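Probable signal peptide protein (PDB 2QGU) binds a phospholipid in a pocket and, as a member of the MlaC family, probably carries phospholipids between the two membranes of the cell envelope. Local coordinates at residues K124-A129 with V135-T140; A33-A38 with Y152-S157. The protein carries 13 engineered substitutions. All coordinates share one frame; numbering follows the deposited sequence. Where two conformers were deposited one is given.

Contact 1. Residues K124-A129 with V135-T140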
loop_
_atom_site.group_PDB
_atom_site.type_symbol
_atom_site.label_atom_id
_atom_site.label_comp_id
_atom_site.label_asym_id
_atom_site.label_seq_id
_atom_site.Cartn_x
_atom_site.Cartn_y
_atom_site.Cartn_z
ATOM N N LYS A 124 -6.851 -2.334 -17.541
ATOM C CA LYS A 124 -8.205 -2.214 -18.051
ATOM C C LYS A 124 -8.428 -0.754 -18.477
ATOM O O LYS A 124 -7.635 0.128 -18.122
ATOM C CB LYS A 124 -9.207 -2.660 -16.981
ATOM C CG LYS A 124 -9.104 -4.154 -16.649
ATOM C CD LYS A 124 -10.023 -4.521 -15.502
ATOM C CE LYS A 124 -9.910 -6.008 -15.204
ATOM N NZ LYS A 124 -10.805 -6.389 -14.077
ATOM N N PRO A 125 -9.492 -0.489 -19.254
ATOM C CA PRO A 125 -9.722 0.892 -19.678
ATOM C C PRO A 125 -9.799 1.849 -18.494
ATOM O O PRO A 125 -10.381 1.516 -17.454
ATOM C CB PRO A 125 -11.087 0.820 -20.370
ATOM C CG PRO A 125 -11.178 -0.593 -20.861
ATOM C CD PRO A 125 -10.520 -1.405 -19.793
ATOM N N PHE A 126 -9.206 3.025 -18.658
ATOM C CA PHE A 126 -9.370 4.093 -17.688
ATOM C C PHE A 126 -10.698 4.776 -17.964
ATOM O O PHE A 126 -10.935 5.269 -19.072
ATOM C CB PHE A 126 -8.224 5.094 -17.763
ATOM C CG PHE A 126 -8.313 6.177 -16.737
ATOM C CD1 PHE A 126 -8.087 5.895 -15.393
ATOM C CD2 PHE A 126 -8.663 7.472 -17.101
ATOM C CE1 PHE A 126 -8.179 6.890 -14.431
ATOM C CE2 PHE A 126 -8.755 8.479 -16.142
ATOM C CZ PHE A 126 -8.514 8.183 -14.808
ATOM N N ARG A 127 -11.563 4.795 -16.953
ATOM C CA ARG A 127 -12.964 5.162 -17.155
ATOM C C ARG A 127 -13.369 6.527 -16.614
ATOM O O ARG A 127 -14.447 7.016 -16.942
ATOM C CB ARG A 127 -13.898 4.089 -16.585
ATOM C CG ARG A 127 -13.661 2.722 -17.168
ATOM C CD ARG A 127 -14.827 1.790 -16.903
ATOM N NE ARG A 127 -14.537 0.444 -17.396
ATOM C CZ ARG A 127 -14.703 0.051 -18.655
ATOM N NH1 ARG A 127 -15.183 0.890 -19.567
ATOM N NH2 ARG A 127 -14.394 -1.198 -18.999
ATOM N N ALA A 128 -12.540 7.127 -15.769
ATOM C CA ALA A 128 -12.834 8.469 -15.262
ATOM C C ALA A 128 -12.554 9.534 -16.325
ATOM O O ALA A 128 -11.958 9.245 -17.370
ATOM C CB ALA A 128 -12.024 8.747 -14.010
ATOM N N ALA A 129 -12.983 10.766 -16.063
ATOM C CA ALA A 129 -12.680 11.871 -16.967
ATOM C C ALA A 129 -11.241 12.340 -16.777
ATOM O O ALA A 129 -10.674 12.215 -15.680
ATOM C CB ALA A 129 -13.641 13.025 -16.749
ATOM N N VAL A 135 -9.547 9.068 -8.719
ATOM C CA VAL A 135 -9.947 8.086 -9.736
ATOM C C VAL A 135 -9.490 6.679 -9.363
ATOM O O VAL A 135 -8.728 6.495 -8.408
ATOM C CB VAL A 135 -9.378 8.469 -11.136
ATOM C CG1 VAL A 135 -9.797 9.894 -11.520
ATOM C CG2 VAL A 135 -7.866 8.341 -11.156
ATOM N N VAL A 136 -9.959 5.690 -10.124
ATOM C CA VAL A 136 -9.521 4.307 -9.953
ATOM C C VAL A 136 -8.837 3.833 -11.229
ATOM O O VAL A 136 -9.324 4.085 -12.331
ATOM C CB VAL A 136 -10.716 3.395 -9.566
ATOM C CG1 VAL A 136 -10.362 1.903 -9.642
ATOM C CG2 VAL A 136 -11.212 3.749 -8.164
ATOM N N VAL A 137 -7.691 3.178 -11.061
ATOM C CA VAL A 137 -6.981 2.503 -12.149
ATOM C C VAL A 137 -7.079 1.004 -11.896
ATOM O O VAL A 137 -6.748 0.533 -10.803
ATOM C CB VAL A 137 -5.497 2.944 -12.204
ATOM C CG1 VAL A 137 -4.698 2.101 -13.200
ATOM C CG2 VAL A 137 -5.392 4.434 -12.536
ATOM N N ARG A 138 -7.560 0.264 -12.893
ATOM C CA ARG A 138 -7.790 -1.167 -12.733
ATOM C C ARG A 138 -6.821 -1.976 -13.584
ATOM O O ARG A 138 -6.511 -1.607 -14.718
ATOM C CB ARG A 138 -9.235 -1.527 -13.081
ATOM C CG ARG A 138 -10.288 -0.735 -12.290
ATOM C CD ARG A 138 -11.676 -1.342 -12.454
ATOM N NE ARG A 138 -11.733 -2.666 -11.833
ATOM C CZ ARG A 138 -12.508 -3.665 -12.237
ATOM N NH1 ARG A 138 -13.303 -3.532 -13.294
ATOM N NH2 ARG A 138 -12.460 -4.822 -11.596
ATOM N N SER A 139 -6.341 -3.089 -13.035
ATOM C CA SER A 139 -5.337 -3.893 -13.721
ATOM C C SER A 139 -5.455 -5.372 -13.371
ATOM O O SER A 139 -6.115 -5.746 -12.394
ATOM C CB SER A 139 -3.923 -3.393 -13.390
ATOM O OG SER A 139 -3.463 -3.896 -12.141
ATOM N N THR A 140 -4.804 -6.197 -14.190
ATOM C CA THR A 140 -4.735 -7.637 -13.972
ATOM C C THR A 140 -3.287 -8.080 -14.121
ATOM O O THR A 140 -2.670 -7.879 -15.176
ATOM C CB THR A 140 -5.591 -8.417 -15.004
ATOM O OG1 THR A 140 -6.922 -7.883 -15.067
ATOM C CG2 THR A 140 -5.650 -9.889 -14.635
HETATM O O HOH W 1 -9.018 -5.437 -11.969
HETATM O O HOH W 2 -8.554 -8.347 -13.015
HETATM O O HOH W 3 -8.307 1.717 -15.264
#
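Where edge strand 120-123 ends, Lys124 still pairs with Arg138 of strand 134-143, and the chain then runs on antiparallel to that strand as an irregular loop. Lys124 N donates to Arg138 O at 2.9 Å with an N-H...O angle of 157°. One step further on, water 3 accepts from Arg138 N at 2.9 Å and can donate to Pro125 O, which competes with other acceptors for its protons. Proline, with no N-H to offer, suits a point where regular pairing stops.

The aliphatic part of Lys124 lies across Arg138, CD 3.9 Å from Arg138 CB, and its NZ sits over one face of the guanidinium, 3.4 Å from Arg138 NH2. These are two donors of like charge, whose closeness is probably eased by the partners each finds. Lys124 NZ donates to water 1, which donates to Ser139 O, and to water 2, bonded to Thr140 OG1; Arg138 NE forms a salt bridge with Asp151.

Farther along, Phe126 has its CG anti to the backbone N (chi1 -177°), which carries the ring to the strand. Its edge meets Val135, with CE1 3.6 Å from Val135 CG2, while Val137 CG2 approaches obliquely. Ala128 completes the apolar patch with a small methyl whose CB points at the strand and rests on the valine, 3.5 Å from Val135 CG1.

Helix 31-47 borders the patch, Gln32 touching both Phe126 and Val137 and donating to Lys124 O, while strand 134-143 has strand 146-157 as its neighbour on the side away from strand 120-123.

Contact 2. Residues A33-A38 with Y152-S157. Engineered in segment 33-38: Ala33 (natural residue Thr). Engineered in segment 152-157: Val154 (natural residue Met).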
loop_
_atom_site.group_PDB
_atom_site.type_symbol
_atom_site.label_atom_id
_atom_site.label_comp_id
_atom_site.label_asym_id
_atom_site.label_seq_id
_atom_site.Cartn_x
_atom_site.Cartn_y
_atom_site.Cartn_z
ATOM N N ALA A 33 -0.980 6.345 -16.275
ATOM C CA ALA A 33 0.438 6.344 -16.656
ATOM C C ALA A 33 1.336 6.277 -15.426
ATOM O O ALA A 33 2.332 5.550 -15.413
ATOM C CB ALA A 33 0.773 7.577 -17.497
ATOM N N THR A 34 0.964 7.023 -14.391
ATOM C CA THR A 34 1.694 7.046 -13.128
ATOM C C THR A 34 1.717 5.662 -12.479
ATOM O O THR A 34 2.774 5.171 -12.061
ATOM C CB THR A 34 1.098 8.083 -12.160
ATOM O OG1 THR A 34 1.187 9.383 -12.754
ATOM C CG2 THR A 34 1.848 8.095 -10.831
ATOM N N VAL A 35 0.551 5.026 -12.407
ATOM C CA VAL A 35 0.458 3.687 -11.836
ATOM C C VAL A 35 1.285 2.700 -12.662
ATOM O O VAL A 35 2.094 1.950 -12.107
ATOM C CB VAL A 35 -1.008 3.208 -11.727
ATOM C CG1 VAL A 35 -1.066 1.745 -11.320
ATOM C CG2 VAL A 35 -1.773 4.066 -10.724
ATOM N N LYS A 36 1.094 2.709 -13.981
ATOM C CA LYS A 36 1.799 1.767 -14.857
ATOM C C LYS A 36 3.316 1.885 -14.712
ATOM O O LYS A 36 4.015 0.878 -14.592
ATOM C CB LYS A 36 1.397 1.957 -16.326
ATOM C CG LYS A 36 2.032 0.927 -17.256
ATOM C CD LYS A 36 1.706 1.180 -18.721
ATOM C CE LYS A 36 2.626 0.369 -19.631
ATOM N NZ LYS A 36 4.080 0.682 -19.421
ATOM N N THR A 37 3.818 3.115 -14.736
ATOM C CA THR A 37 5.250 3.375 -14.608
ATOM C C THR A 37 5.794 2.850 -13.274
ATOM O O THR A 37 6.827 2.174 -13.245
ATOM C CB THR A 37 5.557 4.876 -14.784
ATOM O OG1 THR A 37 5.122 5.285 -16.086
ATOM C CG2 THR A 37 7.051 5.153 -14.647
ATOM N N ALA A 38 5.071 3.123 -12.188
ATOM C CA ALA A 38 5.473 2.694 -10.850
ATOM C C ALA A 38 5.485 1.172 -10.707
ATOM O O ALA A 38 6.445 0.595 -10.200
ATOM C CB ALA A 38 4.571 3.320 -9.796
ATOM N N TYR A 152 -6.278 0.481 -8.040
ATOM C CA TYR A 152 -5.623 1.541 -7.283
ATOM C C TYR A 152 -6.499 2.763 -7.213
ATOM O O TYR A 152 -7.121 3.129 -8.210
ATOM C CB TYR A 152 -4.309 1.940 -7.963
ATOM C CG TYR A 152 -3.393 0.779 -8.211
ATOM C CD1 TYR A 152 -2.422 0.429 -7.276
ATOM C CD2 TYR A 152 -3.500 0.017 -9.376
ATOM C CE1 TYR A 152 -1.579 -0.646 -7.490
ATOM C CE2 TYR A 152 -2.656 -1.072 -9.604
ATOM C CZ TYR A 152 -1.697 -1.396 -8.650
ATOM O OH TYR A 152 -0.838 -2.460 -8.826
ATOM N N ARG A 153 -6.559 3.392 -6.044
ATOM C CA ARG A 153 -7.130 4.730 -5.940
ATOM C C ARG A 153 -6.001 5.733 -6.087
ATOM O O ARG A 153 -4.943 5.590 -5.466
ATOM C CB ARG A 153 -7.884 4.934 -4.621
ATOM C CG ARG A 153 -9.169 4.137 -4.520
ATOM C CD ARG A 153 -10.164 4.773 -3.562
ATOM N NE ARG A 153 -11.403 4.004 -3.512
ATOM C CZ ARG A 153 -12.431 4.157 -4.345
ATOM N NH1 ARG A 153 -12.395 5.071 -5.308
ATOM N NH2 ARG A 153 -13.506 3.394 -4.207
ATOM N N VAL A 154 -6.223 6.736 -6.932
ATOM C CA VAL A 154 -5.186 7.704 -7.266
ATOM C C VAL A 154 -5.758 9.104 -7.155
ATOM O O VAL A 154 -6.851 9.375 -7.646
ATOM C CB VAL A 154 -4.612 7.474 -8.700
ATOM C CG1 VAL A 154 -3.189 7.978 -8.783
ATOM C CG2 VAL A 154 -4.661 5.986 -9.096
ATOM N N GLU A 155 -5.024 9.985 -6.482
ATOM C CA GLU A 155 -5.461 11.363 -6.296
ATOM C C GLU A 155 -4.430 12.327 -6.869
ATOM O O GLU A 155 -3.229 12.154 -6.652
ATOM C CB GLU A 155 -5.695 11.665 -4.814
ATOM C CG GLU A 155 -6.187 13.094 -4.573
ATOM C CD GLU A 155 -6.242 13.508 -3.113
ATOM O OE1 GLU A 155 -5.806 12.742 -2.226
ATOM O OE2 GLU A 155 -6.727 14.637 -2.861
ATOM N N LYS A 156 -4.909 13.345 -7.585
ATOM C CA LYS A 156 -4.026 14.343 -8.168
ATOM C C LYS A 156 -3.772 15.443 -7.154
ATOM O O LYS A 156 -4.671 16.231 -6.846
ATOM C CB LYS A 156 -4.613 14.928 -9.455
ATOM C CG LYS A 156 -3.573 15.645 -10.301
ATOM C CD LYS A 156 -4.154 16.104 -11.617
ATOM C CE LYS A 156 -3.065 16.641 -12.524
ATOM N NZ LYS A 156 -3.605 16.938 -13.879
ATOM N N SER A 157 -2.543 15.456 -6.637
ATOM C CA SER A 157 -2.073 16.451 -5.676
ATOM C C SER A 157 -1.396 17.590 -6.436
ATOM O O SER A 157 -1.111 17.442 -7.625
ATOM C CB SER A 157 -1.083 15.807 -4.690
ATOM O OG SER A 157 0.145 15.443 -5.316
#
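Helix-on-sheet packing in the hydrophobic core joins helix 31-47 to the middle of the antiparallel sheet, and a single helical residue, Val35, does the touching. Its two methyls divide the work. CG1, set anti to the backbone N (chi1 172°), rests over one face of the Tyr152 ring, 3.8 Å from the centroid and 23° off the ring normal. This is a CH-pi contact, displaced toward the CD2-CE2 side, where CG1 comes within 3.6 Å of Tyr152 CD2. CG2 turns instead to Val154, meeting its CG2 at 3.8 Å. Val154 is an engineered residue, methionine in the natural protein.

Tyr152 and Val154 lie two apart on strand 146-157, so both direct their CB atoms to the helix, whereas Arg153 between them points away. Branching at CB lets Val35 cover the Tyr152 face with one methyl while the other meets Val154 in this variant.

Within the helix, Ala33 O, on an engineered alanine (threonine in nature), accepts from Thr37 N and from Thr37 OG1, the latter at 2.9 Å. The two donors arrive from opposite faces of the carbonyl plane, and the second bond uses the hydroxyl's proton.

Tyr152 also touches the bound phosphatidylethanolamine, making it part of the lipid pocket. Across the two segments the contact is wholly apolar: it contributes dispersion and methyl-to-ring attraction, alongside Val137 and Tyr123, which also touch Val35, a chemistry compatible with the lipid beside it.

The two contacts build outward from one sheet, their centres about 10 Å apart. Strand 134-143, against which loop 124-129 lies in contact 1, is bonded directly to strand 146-157 of contact 2: Val137 O and Tyr152 N lie 2.8 Å apart, and Val135 O and Val154 N 2.9 Å, both probable hydrogen bonds. Val137 of contact 1 also touches Val35 of contact 2, and the same helix 31-47 that supplies Val35 flanks the loop of contact 1. They differ in depth and in distance from the lipid. Contact 2 is buried, with the Tyr152 side chain about 4 Å from the phosphatidylethanolamine; contact 1 is only partly buried, and the side chain of Ser139 is about 8 Å from the bound phosphatidylethanolamine.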